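Local coordinates for protein ATP-dependent DNA helicase uvsW (Enterobacteria phage T4, PDB 2OCA) that couples ATP hydrolysis to unwinding of duplex DNA by 3'-5' translocation, catalyses branch migration of Holliday junctions and helps reorganize stalled replication forks, at residues N300-R305 with T450-I455; H424-K429 with I482-R487. The protein carries 1 engineered substitution. All coordinates share one frame; numbering follows the deposited sequence.

Contact 1: N300-R305 with T450-I455; sequences NSIFLR and TVWDLI
Ile455, Asn300 and Ile302 bury the most surface where 300-305 and 450-455 run side by side as parallel neighbours in the sheet of the second RecA-like helicase domain. Five backbone hydrogen bonds join them. Asn300 N gives a nearly straight bond to Val451 O at 2.8 Å, while Asp453 N reaches Asn300 O less squarely, with 137° at the hydrogen. Ile302 uses both its N and its O toward strand 450-457, to Asp453 O and Ile455 N; Leu304 N closes the series on Ile455 O at 2.9 Å. On one face of the sheet the indole of Trp452 is the platform: Asn300 CB lies over its six-membered ring, 4.2 Å from the centroid, with the amide plane tilted steeply (62°) to the indole. Ile302 comes instead to the edge of the indole, CG1 near its plane and 3.8 Å from Trp452 CE3, and its CB packs against Leu454 CD2. On the opposite face, Ile455 CD1 sits over the Phe303 ring, 4.0 Å from the centroid in a CH-pi contact; CG1 of Ile455, beside the backbone N (chi1 -58°), carries that methyl there, and CG2 approaches Phe303 CE1, 3.9 Å away. Nearby, the buried carboxylate of Asp453 is satisfied by Arg484 and Tyr488 of helix 476-490, and Trp452 NE1 bonds His419 on strand 417-422. The pairing itself thus rests on backbone amides, whereas both faces pair an aromatic ring with aliphatic carbon; the Phe303 face also holds the Asp453 carboxylate, whose charge is met by Arg484.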
ATOM      1  N   ASN A 300       5.566 -12.754   3.760  1.00 64.09           N
ATOM      2  CA  ASN A 300       5.376 -12.155   5.077  1.00 64.51           C
ATOM      3  C   ASN A 300       6.383 -12.717   6.071  1.00 65.11           C
ATOM      4  O   ASN A 300       6.203 -13.823   6.587  1.00 65.50           O
ATOM      5  CB  ASN A 300       3.969 -12.451   5.593  1.00 66.58           C
ATOM      6  CG  ASN A 300       2.968 -11.407   5.182  1.00 69.06           C
ATOM      7  OD1 ASN A 300       3.018 -10.891   4.069  1.00 71.82           O
ATOM      8  ND2 ASN A 300       2.037 -11.094   6.077  1.00 69.99           N
ATOM      9  N   SER A 301       7.448 -11.968   6.337  1.00 63.96           N
ATOM     10  CA  SER A 301       8.447 -12.424   7.298  1.00 62.78           C
ATOM     11  C   SER A 301       7.977 -12.117   8.711  1.00 61.83           C
ATOM     12  O   SER A 301       7.896 -10.958   9.111  1.00 63.77           O
ATOM     13  CB  SER A 301       9.790 -11.745   7.044  1.00 61.63           C
ATOM     14  OG  SER A 301      10.438 -12.332   5.932  1.00 62.88           O
ATOM     15  N   ILE A 302       7.657 -13.157   9.468  1.00 59.90           N
ATOM     16  CA  ILE A 302       7.201 -12.959  10.829  1.00 59.02           C
ATOM     17  C   ILE A 302       8.291 -13.273  11.844  1.00 58.14           C
ATOM     18  O   ILE A 302       8.781 -14.397  11.933  1.00 57.46           O
ATOM     19  CB  ILE A 302       5.979 -13.831  11.140  1.00 60.49           C
ATOM     20  CG1 ILE A 302       4.904 -13.612  10.076  1.00 60.94           C
ATOM     21  CG2 ILE A 302       5.438 -13.489  12.530  1.00 61.03           C
ATOM     22  CD1 ILE A 302       4.521 -12.166   9.882  1.00 62.57           C
ATOM     23  N   PHE A 303       8.673 -12.260  12.603  1.00 56.99           N
ATOM     24  CA  PHE A 303       9.681 -12.419  13.634  1.00 56.03           C
ATOM     25  C   PHE A 303       8.985 -12.832  14.921  1.00 56.45           C
ATOM     26  O   PHE A 303       8.332 -12.022  15.578  1.00 56.83           O
ATOM     27  CB  PHE A 303      10.428 -11.110  13.845  1.00 53.48           C
ATOM     28  CG  PHE A 303      11.577 -10.913  12.915  1.00 52.74           C
ATOM     29  CD1 PHE A 303      12.823 -11.452  13.207  1.00 52.08           C
ATOM     30  CD2 PHE A 303      11.428 -10.166  11.757  1.00 54.45           C
ATOM     31  CE1 PHE A 303      13.907 -11.241  12.365  1.00 51.12           C
ATOM     32  CE2 PHE A 303      12.517  -9.950  10.904  1.00 55.38           C
ATOM     33  CZ  PHE A 303      13.757 -10.493  11.216  1.00 52.90           C
ATOM     34  N   LEU A 304       9.123 -14.105  15.262  1.00 56.89           N
ATOM     35  CA  LEU A 304       8.516 -14.653  16.458  1.00 57.81           C
ATOM     36  C   LEU A 304       9.530 -14.528  17.594  1.00 57.57           C
ATOM     37  O   LEU A 304      10.505 -15.283  17.635  1.00 58.71           O
ATOM     38  CB  LEU A 304       8.180 -16.114  16.194  1.00 58.97           C
ATOM     39  CG  LEU A 304       7.064 -16.770  16.993  1.00 63.09           C
ATOM     40  CD1 LEU A 304       5.771 -15.967  16.866  1.00 62.26           C
ATOM     41  CD2 LEU A 304       6.871 -18.193  16.456  1.00 63.91           C
ATOM     42  N   ARG A 305       9.309 -13.578  18.506  1.00 55.25           N
ATOM     43  CA  ARG A 305      10.236 -13.362  19.616  1.00 54.87           C
ATOM     44  C   ARG A 305       9.967 -14.262  20.819  1.00 55.36           C
ATOM     45  O   ARG A 305       8.819 -14.468  21.203  1.00 55.89           O
ATOM     46  CB  ARG A 305      10.204 -11.898  20.081  1.00 54.15           C
ATOM     47  CG  ARG A 305      11.337 -11.550  21.052  1.00 50.55           C
ATOM     48  CD  ARG A 305      12.649 -11.641  20.321  1.00 55.77           C
ATOM     49  NE  ARG A 305      13.768 -12.108  21.134  1.00 57.94           N
ATOM     50  CZ  ARG A 305      14.233 -11.461  22.187  1.00 58.85           C
ATOM     51  NH1 ARG A 305      13.666 -10.326  22.553  1.00 65.58           N
ATOM     52  NH2 ARG A 305      15.270 -11.930  22.857  1.00 57.90           N
ATOM     53  N   THR A 450       0.104 -15.592  -0.425  1.00 77.35           N
ATOM     54  CA  THR A 450       1.098 -15.021   0.462  1.00 75.28           C
ATOM     55  C   THR A 450       1.771 -16.137   1.270  1.00 73.11           C
ATOM     56  O   THR A 450       1.102 -17.022   1.819  1.00 72.59           O
ATOM     57  CB  THR A 450       0.465 -13.982   1.410  1.00 75.17           C
ATOM     58  OG1 THR A 450       1.004 -14.139   2.729  1.00 75.58           O
ATOM     59  CG2 THR A 450      -1.042 -14.145   1.445  1.00 75.50           C
ATOM     60  N   VAL A 451       3.101 -16.097   1.311  1.00 68.84           N
ATOM     61  CA  VAL A 451       3.897 -17.077   2.035  1.00 64.90           C
ATOM     62  C   VAL A 451       4.338 -16.524   3.377  1.00 62.74           C
ATOM     63  O   VAL A 451       4.982 -15.485   3.448  1.00 63.39           O
ATOM     64  CB  VAL A 451       5.158 -17.454   1.248  1.00 63.92           C
ATOM     65  CG1 VAL A 451       6.026 -18.385   2.069  1.00 61.70           C
ATOM     66  CG2 VAL A 451       4.770 -18.091  -0.062  1.00 63.27           C
ATOM     67  N   TRP A 452       4.004 -17.226   4.445  1.00 61.91           N
ATOM     68  CA  TRP A 452       4.399 -16.786   5.771  1.00 60.72           C
ATOM     69  C   TRP A 452       5.709 -17.422   6.185  1.00 60.13           C
ATOM     70  O   TRP A 452       5.749 -18.590   6.554  1.00 59.71           O
ATOM     71  CB  TRP A 452       3.319 -17.135   6.774  1.00 60.15           C
ATOM     72  CG  TRP A 452       2.029 -16.522   6.403  1.00 62.92           C
ATOM     73  CD1 TRP A 452       1.180 -16.928   5.412  1.00 61.90           C
ATOM     74  CD2 TRP A 452       1.432 -15.372   6.999  1.00 62.87           C
ATOM     75  NE1 TRP A 452       0.088 -16.104   5.359  1.00 61.58           N
ATOM     76  CE2 TRP A 452       0.214 -15.137   6.324  1.00 62.96           C
ATOM     77  CE3 TRP A 452       1.810 -14.510   8.040  1.00 63.46           C
ATOM     78  CZ2 TRP A 452      -0.634 -14.080   6.656  1.00 62.96           C
ATOM     79  CZ3 TRP A 452       0.975 -13.462   8.369  1.00 64.02           C
ATOM     80  CH2 TRP A 452      -0.239 -13.254   7.677  1.00 65.09           C
ATOM     81  N   ASP A 453       6.782 -16.645   6.108  1.00 59.72           N
ATOM     82  CA  ASP A 453       8.098 -17.124   6.486  1.00 59.84           C
ATOM     83  C   ASP A 453       8.332 -16.838   7.974  1.00 57.44           C
ATOM     84  O   ASP A 453       8.564 -15.697   8.365  1.00 57.19           O
ATOM     85  CB  ASP A 453       9.166 -16.439   5.622  1.00 61.63           C
ATOM     86  CG  ASP A 453      10.579 -16.808   6.038  1.00 64.35           C
ATOM     87  OD1 ASP A 453      10.735 -17.830   6.748  1.00 64.55           O
ATOM     88  OD2 ASP A 453      11.529 -16.081   5.653  1.00 64.19           O
ATOM     89  N   LEU A 454       8.262 -17.877   8.797  1.00 54.86           N
ATOM     90  CA  LEU A 454       8.451 -17.712  10.230  1.00 53.67           C
ATOM     91  C   LEU A 454       9.921 -17.751  10.637  1.00 53.35           C
ATOM     92  O   LEU A 454      10.655 -18.695  10.343  1.00 53.55           O
ATOM     93  CB  LEU A 454       7.663 -18.779  10.992  1.00 51.72           C
ATOM     94  CG  LEU A 454       6.200 -18.978  10.555  1.00 56.34           C
ATOM     95  CD1 LEU A 454       5.561 -20.057  11.419  1.00 56.00           C
ATOM     96  CD2 LEU A 454       5.404 -17.674  10.673  1.00 56.21           C
ATOM     97  N   ILE A 455      10.349 -16.690  11.304  1.00 53.09           N
ATOM     98  CA  ILE A 455      11.709 -16.582  11.775  1.00 52.75           C
ATOM     99  C   ILE A 455      11.617 -16.668  13.279  1.00 54.25           C
ATOM    100  O   ILE A 455      10.901 -15.893  13.905  1.00 56.85           O
ATOM    101  CB  ILE A 455      12.324 -15.239  11.394  1.00 52.67           C
ATOM    102  CG1 ILE A 455      12.287 -15.069   9.876  1.00 53.33           C
ATOM    103  CG2 ILE A 455      13.752 -15.156  11.908  1.00 52.04           C
ATOM    104  CD1 ILE A 455      12.860 -13.745   9.396  1.00 56.64           C
TER

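Contact 2: H424-K429 with I482-R487; sequences HGVKSK and IDRIQR
In the second RecA-like domain of this helicase, the loop between strand 417-422 and helix 431-440 meets the flank of helix 476-490, with the Ser428 side chain and the Lys427 carbonyl meeting Asp483 and Arg484. Helix 431-440 carries most of the QxxGRxxR sequence of helicase motif VI, so the loop is the lead-in to that motif. Two polar links join the segments. The hydroxyl of Ser428 donates to Asp483, OG to OD2 at 2.8 Å, reaching the carboxylate from its anti side and only 18° out of its plane. Asp483 already points its CB at the loop, and with CG beside the backbone N (chi1 -76°) the carboxylate meets the hydroxyl. Arg484 works differently, its chain bending at chi2 and chi3 to bring the guanidinium alongside the loop backbone. From there NH1 donates to Lys427 O over a long 3.3 Å, yet almost straight and within the guanidinium plane. Val426 CG2 lies over one face of that group, offset toward its rim, and is 4.1 Å from Arg484 CD in the aliphatic part of the chain. The other terminal nitrogen, NH2, makes a salt bridge with Asp453 on strand 450-457, so a single guanidinium spans loop and sheet; the acidic partner probably offsets the cost of burying its charge. Arg484 and Arg487 both also touch Ile430, just beyond the loop. Arg487 turns the face of its guanidinium to the loop: Ser428 O lies over it, 3.5 Å from NH2, at an angle too poor for a hydrogen bond.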
ATOM      1  N   HIS A 424       8.395 -25.078   9.205  1.00 62.38           N
ATOM      2  CA  HIS A 424       9.749 -25.552   9.410  1.00 65.88           C
ATOM      3  C   HIS A 424      10.656 -24.636   8.602  1.00 69.92           C
ATOM      4  O   HIS A 424      10.915 -24.870   7.418  1.00 68.88           O
ATOM      5  CB  HIS A 424       9.913 -26.993   8.929  1.00 65.99           C
ATOM      6  CG  HIS A 424      11.184 -27.638   9.391  1.00 65.52           C
ATOM      7  ND1 HIS A 424      11.290 -28.296  10.597  1.00 65.21           N
ATOM      8  CD2 HIS A 424      12.412 -27.692   8.823  1.00 64.28           C
ATOM      9  CE1 HIS A 424      12.529 -28.731  10.752  1.00 63.97           C
ATOM     10  NE2 HIS A 424      13.230 -28.377   9.690  1.00 63.92           N
ATOM     11  N   GLY A 425      11.116 -23.576   9.260  1.00 74.43           N
ATOM     12  CA  GLY A 425      11.990 -22.616   8.622  1.00 76.50           C
ATOM     13  C   GLY A 425      13.024 -23.286   7.749  1.00 78.60           C
ATOM     14  O   GLY A 425      13.600 -24.313   8.113  1.00 78.55           O
ATOM     15  N   VAL A 426      13.238 -22.703   6.575  1.00 81.42           N
ATOM     16  CA  VAL A 426      14.214 -23.212   5.627  1.00 82.37           C
ATOM     17  C   VAL A 426      15.599 -22.880   6.174  1.00 83.52           C
ATOM     18  O   VAL A 426      15.788 -22.705   7.384  1.00 85.66           O
ATOM     19  CB  VAL A 426      14.057 -22.543   4.239  1.00 82.81           C
ATOM     20  CG1 VAL A 426      13.899 -23.605   3.181  1.00 83.69           C
ATOM     21  CG2 VAL A 426      12.858 -21.593   4.232  1.00 81.04           C
ATOM     22  N   LYS A 427      16.571 -22.786   5.284  1.00 82.89           N
ATOM     23  CA  LYS A 427      17.916 -22.470   5.713  1.00 83.19           C
ATOM     24  C   LYS A 427      18.156 -21.028   5.291  1.00 81.98           C
ATOM     25  O   LYS A 427      17.277 -20.188   5.458  1.00 81.18           O
ATOM     26  CB  LYS A 427      18.905 -23.419   5.032  1.00 86.30           C
ATOM     27  CG  LYS A 427      18.486 -24.899   5.065  1.00 87.16           C
ATOM     28  CD  LYS A 427      18.769 -25.589   6.411  1.00 86.74           C
ATOM     29  CE  LYS A 427      18.328 -27.060   6.363  1.00 86.87           C
ATOM     30  NZ  LYS A 427      18.781 -27.883   7.525  1.00 85.69           N
ATOM     31  N   SER A 428      19.330 -20.740   4.741  1.00 81.17           N
ATOM     32  CA  SER A 428      19.645 -19.390   4.299  1.00 80.56           C
ATOM     33  C   SER A 428      19.268 -19.190   2.844  1.00 81.92           C
ATOM     34  O   SER A 428      19.453 -18.103   2.294  1.00 82.27           O
ATOM     35  CB  SER A 428      21.133 -19.111   4.470  1.00 79.04           C
ATOM     36  OG  SER A 428      21.481 -19.084   5.836  1.00 78.67           O
ATOM     37  N   LYS A 429      18.743 -20.242   2.224  1.00 83.12           N
ATOM     38  CA  LYS A 429      18.347 -20.199   0.823  1.00 84.28           C
ATOM     39  C   LYS A 429      16.840 -20.012   0.715  1.00 84.63           C
ATOM     40  O   LYS A 429      16.101 -20.285   1.662  1.00 84.10           O
ATOM     41  CB  LYS A 429      18.754 -21.499   0.133  1.00 87.34           C
ATOM     42  CG  LYS A 429      20.193 -21.924   0.406  1.00 89.95           C
ATOM     43  CD  LYS A 429      20.410 -23.385   0.035  1.00 91.55           C
ATOM     44  CE  LYS A 429      21.747 -23.904   0.552  1.00 93.30           C
ATOM     45  NZ  LYS A 429      21.878 -25.383   0.369  1.00 93.43           N
ATOM     46  N   ILE A 482      17.425 -13.801   8.709  1.00 50.61           N
ATOM     47  CA  ILE A 482      18.009 -12.557   8.255  1.00 51.72           C
ATOM     48  C   ILE A 482      18.651 -12.780   6.888  1.00 52.54           C
ATOM     49  O   ILE A 482      18.527 -11.937   5.999  1.00 52.83           O
ATOM     50  CB  ILE A 482      19.015 -12.026   9.306  1.00 53.38           C
ATOM     51  CG1 ILE A 482      18.238 -11.654  10.582  1.00 53.99           C
ATOM     52  CG2 ILE A 482      19.785 -10.817   8.767  1.00 50.63           C
ATOM     53  CD1 ILE A 482      19.070 -11.018  11.667  1.00 53.38           C
ATOM     54  N   ASP A 483      19.316 -13.917   6.702  1.00 53.09           N
ATOM     55  CA  ASP A 483      19.919 -14.210   5.406  1.00 55.06           C
ATOM     56  C   ASP A 483      18.826 -14.253   4.349  1.00 56.06           C
ATOM     57  O   ASP A 483      19.029 -13.823   3.221  1.00 56.26           O
ATOM     58  CB  ASP A 483      20.646 -15.555   5.406  1.00 55.18           C
ATOM     59  CG  ASP A 483      21.981 -15.501   6.115  1.00 58.68           C
ATOM     60  OD1 ASP A 483      22.606 -14.413   6.133  1.00 61.99           O
ATOM     61  OD2 ASP A 483      22.413 -16.549   6.640  1.00 58.03           O
ATOM     62  N   ARG A 484      17.667 -14.781   4.725  1.00 57.10           N
ATOM     63  CA  ARG A 484      16.539 -14.881   3.814  1.00 57.99           C
ATOM     64  C   ARG A 484      15.983 -13.512   3.453  1.00 60.09           C
ATOM     65  O   ARG A 484      15.599 -13.275   2.304  1.00 61.05           O
ATOM     66  CB  ARG A 484      15.444 -15.729   4.445  1.00 58.07           C
ATOM     67  CG  ARG A 484      15.263 -17.077   3.803  1.00 57.14           C
ATOM     68  CD  ARG A 484      15.063 -18.137   4.850  1.00 57.88           C
ATOM     69  NE  ARG A 484      13.982 -17.834   5.779  1.00 57.40           N
ATOM     70  CZ  ARG A 484      13.896 -18.373   6.990  1.00 60.24           C
ATOM     71  NH1 ARG A 484      14.832 -19.228   7.380  1.00 60.26           N
ATOM     72  NH2 ARG A 484      12.896 -18.061   7.812  1.00 59.59           N
ATOM     73  N   ILE A 485      15.938 -12.613   4.433  1.00 61.08           N
ATOM     74  CA  ILE A 485      15.422 -11.264   4.211  1.00 62.14           C
ATOM     75  C   ILE A 485      16.336 -10.507   3.264  1.00 64.07           C
ATOM     76  O   ILE A 485      15.869  -9.794   2.375  1.00 63.73           O
ATOM     77  CB  ILE A 485      15.271 -10.491   5.556  1.00 60.13           C
ATOM     78  CG1 ILE A 485      14.061 -11.034   6.313  1.00 59.39           C
ATOM     79  CG2 ILE A 485      15.090  -9.002   5.313  1.00 57.97           C
ATOM     80  CD1 ILE A 485      13.976 -10.566   7.741  1.00 60.33           C
ATOM     81  N   GLN A 486      17.641 -10.665   3.449  1.00 66.98           N
ATOM     82  CA  GLN A 486      18.594  -9.992   2.582  1.00 69.37           C
ATOM     83  C   GLN A 486      18.457 -10.538   1.155  1.00 71.19           C
ATOM     84  O   GLN A 486      18.664  -9.818   0.181  1.00 71.19           O
ATOM     85  CB  GLN A 486      20.017 -10.198   3.096  1.00 68.66           C
ATOM     86  CG  GLN A 486      21.062  -9.502   2.253  1.00 72.00           C
ATOM     87  CD  GLN A 486      20.791  -8.016   2.107  1.00 75.37           C
ATOM     88  OE1 GLN A 486      20.771  -7.270   3.094  1.00 77.17           O
ATOM     89  NE2 GLN A 486      20.576  -7.575   0.871  1.00 74.70           N
ATOM     90  N   ARG A 487      18.091 -11.812   1.036  1.00 72.83           N
ATOM     91  CA  ARG A 487      17.925 -12.424  -0.273  1.00 74.11           C
ATOM     92  C   ARG A 487      16.651 -11.909  -0.941  1.00 74.15           C
ATOM     93  O   ARG A 487      16.636 -11.701  -2.148  1.00 76.12           O
ATOM     94  CB  ARG A 487      17.878 -13.948  -0.157  1.00 75.67           C
ATOM     95  CG  ARG A 487      17.728 -14.659  -1.496  1.00 81.51           C
ATOM     96  CD  ARG A 487      19.032 -14.763  -2.302  1.00 85.15           C
ATOM     97  NE  ARG A 487      19.902 -15.831  -1.809  1.00 88.30           N
ATOM     98  CZ  ARG A 487      20.619 -15.766  -0.688  1.00 89.39           C
ATOM     99  NH1 ARG A 487      20.580 -14.674   0.066  1.00 90.01           N
ATOM    100  NH2 ARG A 487      21.371 -16.796  -0.313  1.00 88.57           N
TER

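Followed from the N terminus, the chain enters the second RecA-like domain on strand 298-305, passes through loop 424-429, then strand 450-457, and then helix 476-490, before edge strand 495-501 returns to pair beside 298-305. Contact 1 closes a span of 144 residues that includes four other strands of the same sheet; contact 2 closes one of 52 that includes helix 431-440. Their segments alternate along the chain, so the two spans cross rather than nest. Their centres lie about 11 Å apart and they meet directly, at the salt bridge of Asp453 with Arg484 and where Ile485 packs on Phe303. Helix 476-490 thereby joins the paired strands to the loop preceding helix 431-440.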